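Long-range contacts in glycosyltransferase (Streptomyces viridochromogenes, PDB 2IUY), which probably transfers a sugar from a nucleotide donor during avilamycin A biosynthesis, as a retaining GT-B enzyme of family GT4 that binds UDP: residues A[85-91]-A[104-110]; A[190-196]-A[213-219]; A[267-273]-A[283-289]. All coordinates share one frame; numbering follows the deposited sequence.

Contact 1 of 3, residues A[85-91]-A[104-110]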
ATOM      1  N   VAL A  85     -16.862 -17.843  10.594  1.00 13.79           N
ATOM      2  CA  VAL A  85     -15.406 -17.553  10.530  1.00 12.37           C
ATOM      3  C   VAL A  85     -14.922 -17.170  11.899  1.00 11.68           C
ATOM      4  O   VAL A  85     -15.725 -16.771  12.721  1.00 11.92           O
ATOM      5  CB  VAL A  85     -15.042 -16.441   9.522  1.00 13.42           C
ATOM      6  CG1 VAL A  85     -15.271 -16.906   8.069  1.00 11.92           C
ATOM      7  CG2 VAL A  85     -15.763 -15.117   9.840  1.00 13.23           C
ATOM      8  N   ASP A  86     -13.623 -17.265  12.163  1.00 10.51           N
ATOM      9  CA  ASP A  86     -13.139 -16.905  13.479  1.00 10.05           C
ATOM     10  C   ASP A  86     -12.874 -15.394  13.630  1.00  9.28           C
ATOM     11  O   ASP A  86     -12.950 -14.853  14.742  1.00  7.76           O
ATOM     12  CB  ASP A  86     -11.884 -17.680  13.822  1.00 10.82           C
ATOM     13  CG  ASP A  86     -12.093 -19.196  13.759  1.00 15.19           C
ATOM     14  OD1 ASP A  86     -12.873 -19.754  14.586  1.00 17.87           O
ATOM     15  OD2 ASP A  86     -11.534 -19.806  12.818  1.00 15.17           O
ATOM     16  N   VAL A  87     -12.580 -14.747  12.501  1.00  8.94           N
ATOM     17  CA  VAL A  87     -12.014 -13.400  12.460  1.00  9.49           C
ATOM     18  C   VAL A  87     -12.562 -12.713  11.230  1.00  8.47           C
ATOM     19  O   VAL A  87     -12.534 -13.282  10.126  1.00  8.68           O
ATOM     20  CB  VAL A  87     -10.426 -13.442  12.284  1.00 10.21           C
ATOM     21  CG1 VAL A  87      -9.829 -12.032  12.119  1.00 11.36           C
ATOM     22  CG2 VAL A  87      -9.733 -14.172  13.456  1.00 11.08           C
ATOM     23  N   VAL A  88     -13.063 -11.499  11.426  1.00  8.20           N
ATOM     24  CA  VAL A  88     -13.334 -10.572  10.328  1.00  7.34           C
ATOM     25  C   VAL A  88     -12.291  -9.472  10.384  1.00  7.28           C
ATOM     26  O   VAL A  88     -12.234  -8.740  11.332  1.00  7.12           O
ATOM     27  CB  VAL A  88     -14.760  -9.961  10.415  1.00  8.00           C
ATOM     28  CG1 VAL A  88     -14.982  -8.839   9.382  1.00  5.94           C
ATOM     29  CG2 VAL A  88     -15.804 -11.076  10.222  1.00  6.11           C
ATOM     30  N   HIS A  89     -11.482  -9.377   9.336  1.00  6.45           N
ATOM     31  CA  HIS A  89     -10.391  -8.436   9.239  1.00  5.87           C
ATOM     32  C   HIS A  89     -10.703  -7.447   8.121  1.00  6.58           C
ATOM     33  O   HIS A  89     -10.583  -7.778   6.927  1.00  6.21           O
ATOM     34  CB  HIS A  89      -9.084  -9.228   8.988  1.00  4.62           C
ATOM     35  CG  HIS A  89      -7.845  -8.391   8.994  1.00  5.43           C
ATOM     36  ND1 HIS A  89      -6.586  -8.947   8.874  1.00  6.70           N
ATOM     37  CD2 HIS A  89      -7.659  -7.048   9.063  1.00  5.51           C
ATOM     38  CE1 HIS A  89      -5.677  -7.983   8.922  1.00  8.39           C
ATOM     39  NE2 HIS A  89      -6.304  -6.823   9.021  1.00  8.36           N
ATOM     40  N   ASP A  90     -11.138  -6.255   8.547  1.00  6.96           N
ATOM     41  CA  ASP A  90     -11.588  -5.177   7.721  1.00  7.33           C
ATOM     42  C   ASP A  90     -10.433  -4.327   7.192  1.00  7.73           C
ATOM     43  O   ASP A  90      -9.601  -3.834   7.938  1.00  6.35           O
ATOM     44  CB  ASP A  90     -12.643  -4.292   8.456  1.00  7.62           C
ATOM     45  CG  ASP A  90     -13.293  -3.264   7.512  1.00  9.54           C
ATOM     46  OD1 ASP A  90     -13.482  -3.611   6.322  1.00  7.57           O
ATOM     47  OD2 ASP A  90     -13.550  -2.101   7.908  1.00 11.81           O
ATOM     48  N   HIS A  91     -10.403  -4.175   5.866  1.00  8.25           N
ATOM     49  CA  HIS A  91      -9.492  -3.251   5.194  1.00  7.23           C
ATOM     50  C   HIS A  91     -10.235  -2.126   4.508  1.00  7.17           C
ATOM     51  O   HIS A  91      -9.616  -1.346   3.836  1.00  7.59           O
ATOM     52  CB  HIS A  91      -8.669  -4.006   4.129  1.00  6.43           C
ATOM     53  CG  HIS A  91      -7.719  -4.997   4.729  1.00  7.97           C
ATOM     54  ND1 HIS A  91      -6.396  -4.710   4.962  1.00  4.50           N
ATOM     55  CD2 HIS A  91      -7.931  -6.248   5.209  1.00  4.60           C
ATOM     56  CE1 HIS A  91      -5.813  -5.765   5.501  1.00 10.39           C
ATOM     57  NE2 HIS A  91      -6.723  -6.715   5.656  1.00  7.68           N
ATOM     58  N   GLY A 104     -18.551 -15.010  19.222  1.00 12.34           N
ATOM     59  CA  GLY A 104     -17.314 -15.744  19.077  1.00 12.58           C
ATOM     60  C   GLY A 104     -16.448 -15.180  17.959  1.00 13.21           C
ATOM     61  O   GLY A 104     -15.247 -15.469  17.885  1.00 14.20           O
ATOM     62  N   THR A 105     -17.035 -14.374  17.087  1.00 12.51           N
ATOM     63  CA  THR A 105     -16.275 -13.846  15.952  1.00 12.22           C
ATOM     64  C   THR A 105     -15.497 -12.587  16.371  1.00 12.44           C
ATOM     65  O   THR A 105     -16.084 -11.614  16.816  1.00 12.44           O
ATOM     66  CB  THR A 105     -17.185 -13.589  14.697  1.00 11.78           C
ATOM     67  OG1 THR A 105     -17.855 -14.803  14.367  1.00  9.52           O
ATOM     68  CG2 THR A 105     -16.343 -13.206  13.506  1.00  9.29           C
ATOM     69  N   ALA A 106     -14.167 -12.613  16.198  1.00 11.63           N
ATOM     70  CA  ALA A 106     -13.329 -11.436  16.489  1.00  9.61           C
ATOM     71  C   ALA A 106     -13.403 -10.437  15.338  1.00  8.93           C
ATOM     72  O   ALA A 106     -13.518 -10.815  14.168  1.00  7.54           O
ATOM     73  CB  ALA A 106     -11.834 -11.870  16.714  1.00  8.68           C
ATOM     74  N   PHE A 107     -13.339  -9.159  15.681  1.00  8.32           N
ATOM     75  CA  PHE A 107     -13.304  -8.115  14.671  1.00  9.49           C
ATOM     76  C   PHE A 107     -11.974  -7.335  14.779  1.00  9.11           C
ATOM     77  O   PHE A 107     -11.587  -6.865  15.862  1.00  8.00           O
ATOM     78  CB  PHE A 107     -14.511  -7.182  14.779  1.00  9.02           C
ATOM     79  CG  PHE A 107     -14.556  -6.159  13.704  1.00  9.83           C
ATOM     80  CD1 PHE A 107     -15.073  -6.471  12.434  1.00  9.43           C
ATOM     81  CD2 PHE A 107     -14.048  -4.876  13.930  1.00  9.89           C
ATOM     82  CE1 PHE A 107     -15.090  -5.503  11.418  1.00  9.08           C
ATOM     83  CE2 PHE A 107     -14.086  -3.896  12.935  1.00  8.60           C
ATOM     84  CZ  PHE A 107     -14.579  -4.215  11.677  1.00  9.24           C
ATOM     85  N   ILE A 108     -11.273  -7.249  13.647  1.00  7.88           N
ATOM     86  CA  ILE A 108     -10.010  -6.509  13.561  1.00  7.79           C
ATOM     87  C   ILE A 108      -9.987  -5.674  12.285  1.00  7.81           C
ATOM     88  O   ILE A 108     -10.595  -6.046  11.268  1.00  6.46           O
ATOM     89  CB  ILE A 108      -8.743  -7.488  13.634  1.00  7.65           C
ATOM     90  CG1 ILE A 108      -7.440  -6.691  13.889  1.00  7.93           C
ATOM     91  CG2 ILE A 108      -8.662  -8.437  12.393  1.00  5.10           C
ATOM     92  CD1 ILE A 108      -6.210  -7.564  14.287  1.00  8.14           C
ATOM     93  N   SER A 109      -9.283  -4.542  12.333  1.00  8.35           N
ATOM     94  CA  SER A 109      -9.141  -3.695  11.110  1.00  9.35           C
ATOM     95  C   SER A 109      -7.687  -3.414  10.801  1.00  8.61           C
ATOM     96  O   SER A 109      -6.903  -3.283  11.713  1.00  9.44           O
ATOM     97  CB  SER A 109      -9.889  -2.332  11.288  1.00  8.33           C
ATOM     98  OG  SER A 109     -11.265  -2.541  11.624  1.00  7.92           O
ATOM     99  N   SER A 110      -7.345  -3.262   9.523  1.00  9.40           N
ATOM    100  CA  SER A 110      -6.109  -2.548   9.136  1.00  9.23           C
ATOM    101  C   SER A 110      -6.573  -1.197   8.586  1.00  9.58           C
ATOM    102  O   SER A 110      -7.276  -1.129   7.580  1.00 10.41           O
ATOM    103  CB  SER A 110      -5.326  -3.267   8.038  1.00  8.81           C
ATOM    104  OG  SER A 110      -4.767  -4.493   8.450  1.00 10.07           O
TER
HETATM  105  O   HOH W   1     -13.178  -1.172  10.394  1.00  7.54           O
HETATM  106  O   HOH W   2      -8.568   0.839   6.006  1.00 11.13           O
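Val87 to Asp90 pair in parallel with Ala106 to Ser109, and the axes of strands 87-90 and 106-110 run 21° apart. These are neighbouring strands of the N-terminal Rossmann-like domain of a GT-B fold; strand 5-9 lies on the other side of 87-90. Five backbone hydrogen bonds alternate between the strands, from Ala106 N to Asp86 O at 2.9 Å through to Ser110 N to Asp90 O at 2.8 Å.

On the face of Val88 and Phe107, the valine CG1 meets the ring at CD1, 3.9 Å away, while CZ further along touches Asp90 CB. Beyond the ring, water 1 links Asp90 OD2 to Ser109 OG; the aspartate's carboxylate is also held by Ser92 and Gly94.

The other face carries Val87, His89 and Ile108, covered by helix 321-336. Ile108 CG2 is the branch that reaches across, 3.8 Å from Val87 CG1 and 3.5 Å from His89 CG. With CG anti to its backbone N (chi1 -175°), His89 carries its ring along the strand toward Ser110. At the ring edge, His89 NE2 and Ser110 OG share a hydrogen bond of 2.8 Å, and the same hydroxyl also bonds Tyr328 OH. Tyr332 binds ND1, so both ring nitrogens are engaged and the rotation of the imidazole is fixed. His91, its ND1 hydrogen-bonded to His112 NE2, places NE2 over one face of the His89 ring, offset toward the rim.

Contact 2 of 3, residues A[190-196]-A[213-219]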
ATOM      1  N   ARG A 190      15.135  11.270 -16.280  1.00 15.64           N
ATOM      2  CA  ARG A 190      13.747  11.093 -16.655  1.00 15.82           C
ATOM      3  C   ARG A 190      12.937  10.554 -15.455  1.00 14.36           C
ATOM      4  O   ARG A 190      13.463   9.873 -14.591  1.00 14.41           O
ATOM      5  CB  ARG A 190      13.660  10.190 -17.886  1.00 16.80           C
ATOM      6  CG  ARG A 190      14.471  10.751 -19.057  1.00 22.03           C
ATOM      7  CD  ARG A 190      14.005  12.201 -19.444  1.00 30.81           C
ATOM      8  NE  ARG A 190      15.079  12.940 -20.122  1.00 37.80           N
ATOM      9  CZ  ARG A 190      15.820  13.918 -19.579  1.00 41.07           C
ATOM     10  NH1 ARG A 190      15.607  14.334 -18.336  1.00 41.09           N
ATOM     11  NH2 ARG A 190      16.782  14.501 -20.297  1.00 41.21           N
ATOM     12  N   LEU A 191      11.684  10.972 -15.386  1.00 13.80           N
ATOM     13  CA  LEU A 191      10.718  10.498 -14.443  1.00 11.77           C
ATOM     14  C   LEU A 191       9.510   9.959 -15.219  1.00 11.46           C
ATOM     15  O   LEU A 191       8.753  10.722 -15.848  1.00  9.60           O
ATOM     16  CB  LEU A 191      10.276  11.619 -13.504  1.00 11.67           C
ATOM     17  CG  LEU A 191       9.188  11.219 -12.491  1.00 11.75           C
ATOM     18  CD1 LEU A 191       9.769  10.344 -11.403  1.00  8.15           C
ATOM     19  CD2 LEU A 191       8.533  12.474 -11.899  1.00 10.33           C
ATOM     20  N   VAL A 192       9.341   8.636 -15.144  1.00 10.19           N
ATOM     21  CA  VAL A 192       8.092   8.001 -15.525  1.00 10.32           C
ATOM     22  C   VAL A 192       7.014   8.234 -14.459  1.00 10.56           C
ATOM     23  O   VAL A 192       7.216   7.957 -13.267  1.00 10.12           O
ATOM     24  CB  VAL A 192       8.320   6.503 -15.801  1.00 10.92           C
ATOM     25  CG1 VAL A 192       7.023   5.809 -16.116  1.00 10.40           C
ATOM     26  CG2 VAL A 192       9.279   6.361 -16.963  1.00 11.08           C
ATOM     27  N   LEU A 193       5.908   8.822 -14.896  1.00 11.37           N
ATOM     28  CA  LEU A 193       4.760   9.047 -14.063  1.00 12.59           C
ATOM     29  C   LEU A 193       3.741   7.983 -14.385  1.00 13.14           C
ATOM     30  O   LEU A 193       2.970   8.115 -15.362  1.00 12.48           O
ATOM     31  CB  LEU A 193       4.141  10.416 -14.318  1.00 13.59           C
ATOM     32  CG  LEU A 193       4.685  11.674 -13.680  1.00 14.28           C
ATOM     33  CD1 LEU A 193       3.870  12.817 -14.273  1.00 15.03           C
ATOM     34  CD2 LEU A 193       4.421  11.622 -12.221  1.00 15.14           C
ATOM     35  N   ALA A 194       3.770   6.926 -13.573  1.00 12.85           N
ATOM     36  CA  ALA A 194       2.910   5.773 -13.745  1.00 14.25           C
ATOM     37  C   ALA A 194       1.761   5.708 -12.713  1.00 15.54           C
ATOM     38  O   ALA A 194       1.917   5.206 -11.591  1.00 18.13           O
ATOM     39  CB  ALA A 194       3.729   4.506 -13.702  1.00 13.50           C
ATOM     40  N   GLY A 195       0.593   6.164 -13.126  1.00 15.28           N
ATOM     41  CA  GLY A 195      -0.613   6.073 -12.325  1.00 14.45           C
ATOM     42  C   GLY A 195      -1.647   7.009 -12.918  1.00 14.40           C
ATOM     43  O   GLY A 195      -1.338   7.739 -13.884  1.00 13.26           O
ATOM     44  N   PRO A 196      -2.878   6.992 -12.347  1.00 14.58           N
ATOM     45  CA  PRO A 196      -3.936   7.834 -12.854  1.00 14.91           C
ATOM     46  C   PRO A 196      -3.654   9.323 -12.608  1.00 14.90           C
ATOM     47  O   PRO A 196      -3.353   9.733 -11.494  1.00 15.09           O
ATOM     48  CB  PRO A 196      -5.182   7.351 -12.104  1.00 13.84           C
ATOM     49  CG  PRO A 196      -4.691   6.719 -10.879  1.00 15.23           C
ATOM     50  CD  PRO A 196      -3.319   6.171 -11.199  1.00 14.73           C
ATOM     51  N   THR A 213      11.375  16.506 -18.372  1.00 16.49           N
ATOM     52  CA  THR A 213      11.713  15.503 -17.361  1.00 14.61           C
ATOM     53  C   THR A 213      10.700  14.363 -17.320  1.00 14.58           C
ATOM     54  O   THR A 213      11.098  13.199 -17.299  1.00 13.17           O
ATOM     55  CB  THR A 213      11.781  16.176 -16.016  1.00 14.45           C
ATOM     56  OG1 THR A 213      12.870  17.072 -16.060  1.00 13.72           O
ATOM     57  CG2 THR A 213      11.967  15.166 -14.809  1.00 15.33           C
ATOM     58  N   VAL A 214       9.399  14.704 -17.316  1.00 14.27           N
ATOM     59  CA  VAL A 214       8.375  13.736 -17.037  1.00 14.04           C
ATOM     60  C   VAL A 214       7.925  12.974 -18.278  1.00 15.64           C
ATOM     61  O   VAL A 214       7.854  13.541 -19.386  1.00 16.11           O
ATOM     62  CB  VAL A 214       7.174  14.334 -16.245  1.00 14.12           C
ATOM     63  CG1 VAL A 214       7.703  15.063 -15.009  1.00 12.40           C
ATOM     64  CG2 VAL A 214       6.299  15.267 -17.137  1.00 14.54           C
ATOM     65  N   GLU A 215       7.679  11.669 -18.094  1.00 15.24           N
ATOM     66  CA  GLU A 215       6.991  10.881 -19.099  1.00 16.63           C
ATOM     67  C   GLU A 215       5.773  10.265 -18.437  1.00 14.63           C
ATOM     68  O   GLU A 215       5.888   9.230 -17.767  1.00 13.76           O
ATOM     69  CB  GLU A 215       7.892   9.791 -19.716  1.00 16.15           C
ATOM     70  CG  GLU A 215       9.277  10.298 -20.133  1.00 20.88           C
ATOM     71  CD  GLU A 215      10.301   9.176 -20.393  1.00 21.69           C
ATOM     72  OE1 GLU A 215       9.879   7.994 -20.585  1.00 27.48           O
ATOM     73  OE2 GLU A 215      11.526   9.496 -20.406  1.00 27.80           O
ATOM     74  N   PRO A 216       4.607  10.902 -18.632  1.00 14.15           N
ATOM     75  CA  PRO A 216       3.350  10.425 -18.041  1.00 13.70           C
ATOM     76  C   PRO A 216       2.784   9.304 -18.890  1.00 13.68           C
ATOM     77  O   PRO A 216       2.561   9.508 -20.093  1.00 14.85           O
ATOM     78  CB  PRO A 216       2.441  11.662 -18.112  1.00 13.26           C
ATOM     79  CG  PRO A 216       3.303  12.817 -18.662  1.00 13.70           C
ATOM     80  CD  PRO A 216       4.399  12.151 -19.408  1.00 13.84           C
ATOM     81  N   ILE A 217       2.550   8.146 -18.290  1.00 11.83           N
ATOM     82  CA  ILE A 217       2.111   6.969 -19.046  1.00 11.90           C
ATOM     83  C   ILE A 217       0.711   6.520 -18.657  1.00 12.34           C
ATOM     84  O   ILE A 217       0.121   5.664 -19.291  1.00 12.36           O
ATOM     85  CB  ILE A 217       3.164   5.826 -18.978  1.00 10.45           C
ATOM     86  CG1 ILE A 217       3.484   5.424 -17.537  1.00 10.68           C
ATOM     87  CG2 ILE A 217       4.475   6.274 -19.598  1.00 10.88           C
ATOM     88  CD1 ILE A 217       3.927   3.976 -17.441  1.00 13.60           C
ATOM     89  N   GLY A 218       0.165   7.159 -17.628  1.00 13.46           N
ATOM     90  CA  GLY A 218      -1.164   6.856 -17.151  1.00 14.75           C
ATOM     91  C   GLY A 218      -1.158   5.610 -16.275  1.00 16.35           C
ATOM     92  O   GLY A 218      -0.090   5.092 -15.914  1.00 15.73           O
ATOM     93  N   GLU A 219      -2.365   5.145 -15.939  1.00 16.97           N
ATOM     94  CA  GLU A 219      -2.552   4.020 -15.027  1.00 18.67           C
ATOM     95  C   GLU A 219      -1.801   2.812 -15.582  1.00 17.84           C
ATOM     96  O   GLU A 219      -1.844   2.541 -16.776  1.00 17.06           O
ATOM     97  CB  GLU A 219      -4.051   3.728 -14.854  1.00 18.77           C
ATOM     98  CG  GLU A 219      -4.426   2.763 -13.704  1.00 21.28           C
ATOM     99  CD  GLU A 219      -5.918   2.535 -13.596  1.00 21.94           C
ATOM    100  OE1 GLU A 219      -6.727   3.445 -13.941  1.00 28.73           O
ATOM    101  OE2 GLU A 219      -6.289   1.444 -13.144  1.00 27.95           O
TER
HETATM  102  O   HOH W   3       0.447   9.421 -15.456  1.00 14.04           O
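Glu215 N donates to Leu191 O at 2.7 Å, the shortest of the four backbone hydrogen bonds between 190-196 and 213-219. Leu191 N to Thr213 O, Leu193 N to Glu215 O and Ile217 N to Leu193 O complete the set. Beside Ile217, water 3 donates to Leu193 O and Gly195 O and accepts from Gly218 N, bridging three backbone groups of the two segments.

Apolar contacts occupy both faces. Leu191 CD2 lies 4.1 Å from Val214 CG1, and Leu193 CD1 reaches back over Val214 CB at the same distance; helices 177-187 and 200-210 pack on Val214. The pairing belongs to a right-handed beta-alpha-beta unit, strand 191-194, helix 200-210, strand 214-216, at one border of the C-terminal Rossmann-like sheet. On the other face Ile217 holds CG1 between its backbone N and carbonyl carbon (chi1 57°), which turns the branch inward to 3.8 Å from Val192 CG1, while its CD1 touches Ala194 CB.

The polar side chains lie toward the ends of the segments. Glu215 OE2 rests against the aliphatic part of Arg190, 3.4 Å from CB, but stays 5.0 Å from Arg190 NE, so the attraction is at most long-range. Glu219 OE2 is hydrogen-bonded to the backbone N of Tyr29, a residue of the UDP site.

Contact 3 of 3, residues A[267-273]-A[283-289]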
ATOM      1  N   PRO A 267      15.665   0.858  -4.925  1.00  8.07           N
ATOM      2  CA  PRO A 267      15.762   1.724  -3.753  1.00  8.75           C
ATOM      3  C   PRO A 267      14.768   2.892  -3.891  1.00  8.92           C
ATOM      4  O   PRO A 267      14.180   3.097  -4.960  1.00  8.95           O
ATOM      5  CB  PRO A 267      17.232   2.193  -3.792  1.00  7.64           C
ATOM      6  CG  PRO A 267      17.521   2.294  -5.309  1.00  8.33           C
ATOM      7  CD  PRO A 267      16.758   1.103  -5.907  1.00  8.73           C
ATOM      8  N   VAL A 268      14.613   3.659  -2.821  1.00 10.26           N
ATOM      9  CA  VAL A 268      13.541   4.640  -2.745  1.00 10.24           C
ATOM     10  C   VAL A 268      14.107   5.946  -2.262  1.00 10.62           C
ATOM     11  O   VAL A 268      14.827   5.982  -1.301  1.00 11.67           O
ATOM     12  CB  VAL A 268      12.386   4.154  -1.800  1.00  9.66           C
ATOM     13  CG1 VAL A 268      11.255   5.199  -1.727  1.00 11.36           C
ATOM     14  CG2 VAL A 268      11.833   2.813  -2.296  1.00  7.28           C
ATOM     15  N   VAL A 269      13.798   7.026  -2.960  1.00 11.39           N
ATOM     16  CA  VAL A 269      13.943   8.358  -2.372  1.00 10.92           C
ATOM     17  C   VAL A 269      12.551   8.824  -1.932  1.00 10.74           C
ATOM     18  O   VAL A 269      11.640   8.799  -2.721  1.00 11.00           O
ATOM     19  CB  VAL A 269      14.493   9.375  -3.402  1.00 11.12           C
ATOM     20  CG1 VAL A 269      14.453  10.830  -2.808  1.00  8.88           C
ATOM     21  CG2 VAL A 269      15.863   8.966  -3.854  1.00  9.76           C
ATOM     22  N   GLY A 270      12.390   9.244  -0.684  1.00 10.20           N
ATOM     23  CA  GLY A 270      11.127   9.808  -0.267  1.00 10.00           C
ATOM     24  C   GLY A 270      11.274  11.030   0.647  1.00 10.09           C
ATOM     25  O   GLY A 270      12.354  11.358   1.099  1.00  9.17           O
ATOM     26  N   THR A 271      10.162  11.687   0.904  1.00  9.10           N
ATOM     27  CA  THR A 271      10.066  12.658   1.969  1.00 10.49           C
ATOM     28  C   THR A 271       9.939  11.904   3.305  1.00 10.71           C
ATOM     29  O   THR A 271       9.985  10.670   3.312  1.00 10.15           O
ATOM     30  CB  THR A 271       8.837  13.535   1.771  1.00  9.90           C
ATOM     31  OG1 THR A 271       7.675  12.685   1.796  1.00  8.90           O
ATOM     32  CG2 THR A 271       8.933  14.281   0.426  1.00  9.03           C
ATOM     33  N   GLY A 272       9.840  12.652   4.409  1.00  9.79           N
ATOM     34  CA  GLY A 272       9.620  12.082   5.725  1.00  9.88           C
ATOM     35  C   GLY A 272       8.155  12.091   6.136  1.00 11.11           C
ATOM     36  O   GLY A 272       7.826  11.881   7.311  1.00 11.72           O
ATOM     37  N   ASN A 273       7.263  12.340   5.175  1.00 11.19           N
ATOM     38  CA  ASN A 273       5.838  12.385   5.448  1.00 11.47           C
ATOM     39  C   ASN A 273       5.240  11.097   5.998  1.00 11.20           C
ATOM     40  O   ASN A 273       5.410  10.002   5.384  1.00 10.65           O
ATOM     41  CB  ASN A 273       5.049  12.780   4.201  1.00 11.21           C
ATOM     42  CG  ASN A 273       3.605  13.061   4.518  1.00 13.82           C
ATOM     43  OD1 ASN A 273       2.721  12.189   4.356  1.00  8.99           O
ATOM     44  ND2 ASN A 273       3.356  14.259   5.055  1.00 11.43           N
ATOM     45  N   VAL A 283      15.438   1.422   3.054  1.00 10.70           N
ATOM     46  CA  VAL A 283      15.621   1.047   1.645  1.00  8.86           C
ATOM     47  C   VAL A 283      16.056   2.237   0.737  1.00  9.05           C
ATOM     48  O   VAL A 283      15.865   2.227  -0.481  1.00  9.44           O
ATOM     49  CB  VAL A 283      14.336   0.340   1.117  1.00  9.19           C
ATOM     50  CG1 VAL A 283      14.034  -0.956   1.949  1.00  6.04           C
ATOM     51  CG2 VAL A 283      13.113   1.306   1.121  1.00  7.30           C
ATOM     52  N   GLY A 284      16.580   3.293   1.345  1.00  8.78           N
ATOM     53  CA  GLY A 284      17.005   4.461   0.577  1.00  9.45           C
ATOM     54  C   GLY A 284      17.196   5.651   1.485  1.00 10.29           C
ATOM     55  O   GLY A 284      17.753   5.530   2.566  1.00 10.42           O
ATOM     56  N   GLU A 285      16.706   6.804   1.073  1.00 10.95           N
ATOM     57  CA  GLU A 285      17.037   8.040   1.753  1.00 12.25           C
ATOM     58  C   GLU A 285      15.847   8.990   1.716  1.00 10.94           C
ATOM     59  O   GLU A 285      15.190   9.180   0.661  1.00  9.11           O
ATOM     60  CB  GLU A 285      18.256   8.707   1.039  1.00 12.47           C
ATOM     61  CG  GLU A 285      18.786   9.994   1.752  1.00 17.05           C
ATOM     62  CD  GLU A 285      20.073  10.549   1.144  1.00 17.35           C
ATOM     63  OE1 GLU A 285      21.024   9.757   0.927  1.00 25.55           O
ATOM     64  OE2 GLU A 285      20.147  11.786   0.917  1.00 22.20           O
ATOM     65  N   VAL A 286      15.650   9.649   2.852  1.00 11.05           N
ATOM     66  CA  VAL A 286      14.686  10.727   3.032  1.00 11.44           C
ATOM     67  C   VAL A 286      15.261  12.075   2.553  1.00 13.12           C
ATOM     68  O   VAL A 286      16.431  12.396   2.784  1.00 13.10           O
ATOM     69  CB  VAL A 286      14.184  10.788   4.507  1.00 10.86           C
ATOM     70  CG1 VAL A 286      13.341  12.057   4.788  1.00 12.29           C
ATOM     71  CG2 VAL A 286      13.330   9.555   4.809  1.00  9.54           C
ATOM     72  N   VAL A 287      14.433  12.827   1.846  1.00 12.82           N
ATOM     73  CA  VAL A 287      14.764  14.191   1.477  1.00 13.44           C
ATOM     74  C   VAL A 287      13.667  15.165   1.950  1.00 13.55           C
ATOM     75  O   VAL A 287      12.573  14.757   2.395  1.00 12.74           O
ATOM     76  CB  VAL A 287      15.054  14.310  -0.048  1.00 13.95           C
ATOM     77  CG1 VAL A 287      16.221  13.346  -0.467  1.00 13.56           C
ATOM     78  CG2 VAL A 287      13.786  14.029  -0.914  1.00 12.22           C
ATOM     79  N   GLY A 288      13.972  16.453   1.852  1.00 13.81           N
ATOM     80  CA  GLY A 288      13.023  17.471   2.157  1.00 13.94           C
ATOM     81  C   GLY A 288      11.775  17.601   1.306  1.00 13.28           C
ATOM     82  O   GLY A 288      11.680  17.094   0.151  1.00 13.33           O
ATOM     83  N   TYR A 289      10.824  18.323   1.897  1.00 12.58           N
ATOM     84  CA  TYR A 289       9.621  18.773   1.228  1.00 12.93           C
ATOM     85  C   TYR A 289       9.912  19.843   0.184  1.00 13.21           C
ATOM     86  O   TYR A 289      10.977  20.449   0.190  1.00 12.84           O
ATOM     87  CB  TYR A 289       8.685  19.369   2.272  1.00 12.98           C
ATOM     88  CG  TYR A 289       7.988  18.363   3.127  1.00 12.79           C
ATOM     89  CD1 TYR A 289       7.405  17.217   2.564  1.00 10.49           C
ATOM     90  CD2 TYR A 289       7.896  18.552   4.500  1.00 13.90           C
ATOM     91  CE1 TYR A 289       6.733  16.304   3.351  1.00 12.03           C
ATOM     92  CE2 TYR A 289       7.245  17.611   5.313  1.00 16.12           C
ATOM     93  CZ  TYR A 289       6.665  16.509   4.725  1.00 11.90           C
ATOM     94  OH  TYR A 289       6.006  15.632   5.522  1.00 12.86           O
TER
HETATM   95  O   HOH W   4      10.683  15.529   4.306  1.00 20.16           O
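Val268 to Gly270 run parallel to Gly284 to Val286, with only 6° between the short strand axes, and four backbone hydrogen bonds join them, the shortest from Val287 N to Gly270 O at 2.7 Å. Gly284 CA comes to 3.3 Å from Val268 O in a CA-H...O contact.

At the start Val268 and Val283 lie side by side, CG2 to CG2 at 3.9 Å, against helix 256-263, with helix 308-319 also touching Val283. Further on, Val287 crosses Val269 at about a right angle, its CG2 3.8 Å from Val269 CG1. Val286 CG1 instead packs on the peptide joining Thr271 to Gly272.

Tyr289 folds back over the end of 267-273. Its CE1 touches Thr271 CB, and Asn273 CB lies at the ring edge, in plane. Asn273 ND2 donates to Tyr289 OH at 3.0 Å with the hydroxyl in the amide plane, although that plane is turned 65° from the ring. Trp250 O takes a second bond from ND2, and Glu252 N binds OD1, so the amide is held from both ends. Water 4 sits over the ring centre and joins Gly272 N to Val287 O. Such pairing is that of a beta-alpha-beta unit at the border of a Rossmann-like sheet, here the C-terminal one of the GT-B fold.

How the contacts relate
Contact 1 belongs to one Rossmann-like sheet of the GT-B fold and contacts 2 and 3 to the other; contact 1 lies on the opposite side of the chain's centre from both, its nearest atoms about 17 Å from either. Contacts 2 and 3 sit at the two borders of the same six-stranded sheet, centres 19 Å apart, separated by strands 165-168 and 234-237. The UDP site seen in this protein draws on both domains. Between side chains, Glu219 in contact 2 is about 4 Å from Tyr29, Val268 in contact 3 about 6 Å from Val257, and His91 in contact 1 about 11 Å from Thr256. A MES molecule, probably from the crystallisation liquor, lies about 3 Å from the Glu219 side chain.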